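PDB 4EQ3: interferon gamma receptor 1 from Gallus gallus, which probably binds the cytokine interferon gamma as the extracellular, ligand-binding part of a membrane-anchored cytokine receptor. Local coordinates for residues P47-Y53 with H78-R83. Residues are numbered along the deposited sequence; the frame is centred on the assembly and turned at random.
Sequences PYLSGKY and HSYWFR
Y48 and H78 stack face to face, ring centroids 3.6 Å apart and planes tilted by 12°. H78 CG sits over the centre of the tyrosine ring, while Y48 CZ lies nearer the rim of the imidazole; H78 CB adds a CH-pi contact on the same tyrosine face. A second flat pair forms where Y53 meets R83. The guanidinium lies on the phenol ring with planes only 3° apart, and R83 CZ stands 4.1 Å from the ring centroid, an off-centre cation-pi contact. The ring's centre belongs instead to R83 CD, 3.7 Å above it. R83 has CG wedged between its backbone N and carbonyl carbon (chi1 71°), and from there the chain runs extended to NE, laying methylenes and guanidinium along one face of Y53. This stack and a salt bridge from R83 NE to E44 together probably restrain the guanidinium. Y53 OH reaches W81 CB at 3.2 Å and hydrogen-bonds to E97, tying the loop residue to strand 91-97. Next to the Y48-H78 stack, a water accepts from Y48 N and donates to S79 O, bridging the backbones. The same water sits over the centre of one face of the Y80 ring, and P47 CB packs against Y80 CE1 at 4.3 Å. A backbone hydrogen bond from G51 N to P47 O (3.0 Å) closes the turn. The loop of the C-C' hairpin (40-46 and 54-62) thus folds over 78-83, the segment that runs into strand F (81-88), in the N-terminal fibronectin type III-like domain of a class II cytokine receptor.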
ATOM      1  N   PRO A  47       5.841  11.714 -15.533  1.00 25.91           N
ATOM      2  CA  PRO A  47       4.533  11.069 -15.670  1.00 25.41           C
ATOM      3  C   PRO A  47       4.381  10.511 -17.076  1.00 31.51           C
ATOM      4  O   PRO A  47       5.022  11.015 -18.000  1.00 28.92           O
ATOM      5  CB  PRO A  47       3.548  12.220 -15.478  1.00 29.11           C
ATOM      6  CG  PRO A  47       4.377  13.421 -15.092  1.00 34.82           C
ATOM      7  CD  PRO A  47       5.733  13.176 -15.630  1.00 30.73           C
ATOM      8  N   TYR A  48       3.532   9.503 -17.248  1.00 36.54           N
ATOM      9  CA  TYR A  48       3.470   8.792 -18.523  1.00 36.98           C
ATOM     10  C   TYR A  48       2.928   9.650 -19.673  1.00 40.10           C
ATOM     11  O   TYR A  48       3.390   9.529 -20.806  1.00 39.35           O
ATOM     12  CB  TYR A  48       2.663   7.491 -18.379  1.00 36.15           C
ATOM     13  CG  TYR A  48       1.204   7.604 -18.774  1.00 38.56           C
ATOM     14  CD1 TYR A  48       0.773   7.187 -20.027  1.00 41.15           C
ATOM     15  CD2 TYR A  48       0.258   8.130 -17.895  1.00 39.29           C
ATOM     16  CE1 TYR A  48      -0.556   7.290 -20.400  1.00 43.13           C
ATOM     17  CE2 TYR A  48      -1.077   8.232 -18.256  1.00 39.70           C
ATOM     18  CZ  TYR A  48      -1.477   7.808 -19.515  1.00 44.23           C
ATOM     19  OH  TYR A  48      -2.797   7.903 -19.903  1.00 46.06           O
ATOM     20  N   LEU A  49       1.964  10.518 -19.374  1.00 38.97           N
ATOM     21  CA  LEU A  49       1.289  11.317 -20.400  1.00 43.39           C
ATOM     22  C   LEU A  49       2.216  12.283 -21.110  1.00 45.22           C
ATOM     23  O   LEU A  49       2.256  12.320 -22.335  1.00 44.66           O
ATOM     24  CB  LEU A  49       0.113  12.100 -19.808  1.00 47.38           C
ATOM     25  CG  LEU A  49      -1.238  11.386 -19.865  1.00 50.61           C
ATOM     26  CD1 LEU A  49      -2.324  12.173 -19.140  1.00 50.56           C
ATOM     27  CD2 LEU A  49      -1.634  11.099 -21.312  1.00 53.49           C
ATOM     28  N   SER A  50       2.941  13.085 -20.338  1.00 33.65           N
ATOM     29  CA  SER A  50       3.823  14.081 -20.922  1.00 34.43           C
ATOM     30  C   SER A  50       5.143  13.456 -21.326  1.00 34.30           C
ATOM     31  O   SER A  50       5.804  13.931 -22.249  1.00 34.45           O
ATOM     32  CB  SER A  50       4.073  15.216 -19.938  1.00 36.88           C
ATOM     33  OG  SER A  50       4.646  14.711 -18.749  1.00 35.87           O
ATOM     34  N   GLY A  51       5.525  12.385 -20.635  1.00 31.57           N
ATOM     35  CA  GLY A  51       6.790  11.724 -20.895  1.00 29.40           C
ATOM     36  C   GLY A  51       7.975  12.640 -20.660  1.00 31.50           C
ATOM     37  O   GLY A  51       9.066  12.406 -21.185  1.00 31.66           O
ATOM     38  N   LYS A  52       7.742  13.696 -19.892  1.00 33.89           N
ATOM     39  CA  LYS A  52       8.777  14.631 -19.504  1.00 36.51           C
ATOM     40  C   LYS A  52       8.938  14.826 -17.980  1.00 34.64           C
ATOM     41  O   LYS A  52       7.985  14.853 -17.291  1.00 33.75           O
ATOM     42  CB  LYS A  52       8.565  15.969 -20.220  1.00 40.62           C
ATOM     43  CG  LYS A  52       8.851  15.916 -21.662  1.00 44.40           C
ATOM     44  CD  LYS A  52       8.033  16.894 -22.462  1.00 52.84           C
ATOM     45  CE  LYS A  52       8.601  17.054 -23.813  1.00 54.77           C
ATOM     46  NZ  LYS A  52       9.001  15.754 -24.295  1.00 53.55           N
ATOM     47  N   TYR A  53      10.156  14.979 -17.492  1.00 33.93           N
ATOM     48  CA  TYR A  53      10.370  15.240 -16.071  1.00 35.67           C
ATOM     49  C   TYR A  53       9.867  16.620 -15.702  1.00 39.71           C
ATOM     50  O   TYR A  53       9.980  17.572 -16.488  1.00 43.92           O
ATOM     51  CB  TYR A  53      11.847  15.122 -15.704  1.00 33.06           C
ATOM     52  CG  TYR A  53      12.287  13.702 -15.494  1.00 31.01           C
ATOM     53  CD1 TYR A  53      12.007  13.042 -14.304  1.00 28.97           C
ATOM     54  CD2 TYR A  53      12.980  13.018 -16.481  1.00 29.42           C
ATOM     55  CE1 TYR A  53      12.400  11.740 -14.110  1.00 24.01           C
ATOM     56  CE2 TYR A  53      13.384  11.713 -16.295  1.00 29.40           C
ATOM     57  CZ  TYR A  53      13.088  11.082 -15.096  1.00 25.47           C
ATOM     58  OH  TYR A  53      13.479   9.783 -14.886  1.00 26.36           O
ATOM     59  N   HIS A  78      -0.057   2.816 -15.426  1.00 21.18           N
ATOM     60  CA  HIS A  78       0.999   3.410 -16.242  1.00 23.71           C
ATOM     61  C   HIS A  78       2.267   3.624 -15.421  1.00 24.48           C
ATOM     62  O   HIS A  78       2.231   3.561 -14.192  1.00 20.22           O
ATOM     63  CB  HIS A  78       0.539   4.723 -16.864  1.00 26.91           C
ATOM     64  CG  HIS A  78      -0.660   4.584 -17.748  1.00 30.61           C
ATOM     65  ND1 HIS A  78      -0.640   3.853 -18.916  1.00 27.74           N
ATOM     66  CD2 HIS A  78      -1.913   5.086 -17.639  1.00 30.57           C
ATOM     67  CE1 HIS A  78      -1.830   3.910 -19.487  1.00 32.64           C
ATOM     68  NE2 HIS A  78      -2.618   4.655 -18.735  1.00 35.56           N
ATOM     69  N   SER A  79       3.376   3.880 -16.112  1.00 23.36           N
ATOM     70  CA  SER A  79       4.696   3.959 -15.495  1.00 23.36           C
ATOM     71  C   SER A  79       5.067   5.374 -15.042  1.00 23.74           C
ATOM     72  O   SER A  79       4.557   6.373 -15.560  1.00 22.74           O
ATOM     73  CB  SER A  79       5.769   3.439 -16.465  1.00 22.72           C
ATOM     74  OG  SER A  79       5.542   2.086 -16.827  1.00 24.20           O
ATOM     75  N   TYR A  80       5.957   5.439 -14.056  1.00 23.34           N
ATOM     76  CA  TYR A  80       6.530   6.696 -13.593  1.00 21.26           C
ATOM     77  C   TYR A  80       8.027   6.489 -13.442  1.00 21.95           C
ATOM     78  O   TYR A  80       8.480   5.385 -13.130  1.00 20.82           O
ATOM     79  CB  TYR A  80       5.961   7.095 -12.227  1.00 22.87           C
ATOM     80  CG  TYR A  80       4.530   7.606 -12.213  1.00 23.71           C
ATOM     81  CD1 TYR A  80       4.254   8.969 -12.299  1.00 22.86           C
ATOM     82  CD2 TYR A  80       3.459   6.731 -12.069  1.00 21.26           C
ATOM     83  CE1 TYR A  80       2.944   9.444 -12.257  1.00 24.12           C
ATOM     84  CE2 TYR A  80       2.151   7.199 -12.026  1.00 21.16           C
ATOM     85  CZ  TYR A  80       1.904   8.551 -12.125  1.00 21.49           C
ATOM     86  OH  TYR A  80       0.608   8.999 -12.091  1.00 26.05           O
ATOM     87  N   TRP A  81       8.794   7.547 -13.670  1.00 20.42           N
ATOM     88  CA  TRP A  81      10.192   7.554 -13.298  1.00 21.63           C
ATOM     89  C   TRP A  81      10.416   8.734 -12.360  1.00 23.71           C
ATOM     90  O   TRP A  81       9.683   9.728 -12.416  1.00 25.18           O
ATOM     91  CB  TRP A  81      11.098   7.655 -14.528  1.00 23.75           C
ATOM     92  CG  TRP A  81      11.246   6.357 -15.257  1.00 23.68           C
ATOM     93  CD1 TRP A  81      12.254   5.447 -15.123  1.00 21.26           C
ATOM     94  CD2 TRP A  81      10.343   5.817 -16.222  1.00 20.40           C
ATOM     95  NE1 TRP A  81      12.034   4.374 -15.948  1.00 22.99           N
ATOM     96  CE2 TRP A  81      10.867   4.580 -16.637  1.00 23.02           C
ATOM     97  CE3 TRP A  81       9.138   6.260 -16.770  1.00 25.98           C
ATOM     98  CZ2 TRP A  81      10.234   3.782 -17.584  1.00 26.31           C
ATOM     99  CZ3 TRP A  81       8.513   5.469 -17.721  1.00 27.91           C
ATOM    100  CH2 TRP A  81       9.059   4.240 -18.111  1.00 27.81           C
ATOM    101  N   PHE A  82      11.407   8.616 -11.484  1.00 24.09           N
ATOM    102  CA  PHE A  82      11.765   9.729 -10.604  1.00 23.01           C
ATOM    103  C   PHE A  82      13.267   9.918 -10.646  1.00 23.29           C
ATOM    104  O   PHE A  82      14.003   8.997 -10.998  1.00 23.37           O
ATOM    105  CB  PHE A  82      11.297   9.483  -9.162  1.00 23.69           C
ATOM    106  CG  PHE A  82       9.871   9.039  -9.054  1.00 22.94           C
ATOM    107  CD1 PHE A  82       9.557   7.689  -8.978  1.00 22.40           C
ATOM    108  CD2 PHE A  82       8.842   9.967  -9.027  1.00 20.48           C
ATOM    109  CE1 PHE A  82       8.239   7.270  -8.875  1.00 22.86           C
ATOM    110  CE2 PHE A  82       7.524   9.559  -8.930  1.00 26.33           C
ATOM    111  CZ  PHE A  82       7.221   8.203  -8.858  1.00 23.71           C
ATOM    112  N   ARG A  83      13.735  11.113 -10.304  1.00 20.49           N
ATOM    113  CA  ARG A  83      15.176  11.353 -10.299  1.00 21.41           C
ATOM    114  C   ARG A  83      15.555  12.423  -9.282  1.00 19.67           C
ATOM    115  O   ARG A  83      14.748  13.279  -8.932  1.00 20.36           O
ATOM    116  CB  ARG A  83      15.684  11.727 -11.700  1.00 20.63           C
ATOM    117  CG  ARG A  83      15.275  13.110 -12.190  1.00 24.06           C
ATOM    118  CD  ARG A  83      15.819  13.341 -13.607  1.00 27.26           C
ATOM    119  NE  ARG A  83      15.484  14.646 -14.172  1.00 30.70           N
ATOM    120  CZ  ARG A  83      15.842  15.026 -15.399  1.00 33.12           C
ATOM    121  NH1 ARG A  83      16.537  14.201 -16.166  1.00 30.41           N
ATOM    122  NH2 ARG A  83      15.513  16.226 -15.858  1.00 34.62           N
TER
HETATM  123  O   HOH W   1       2.494   7.783 -15.327  1.00 36.85           O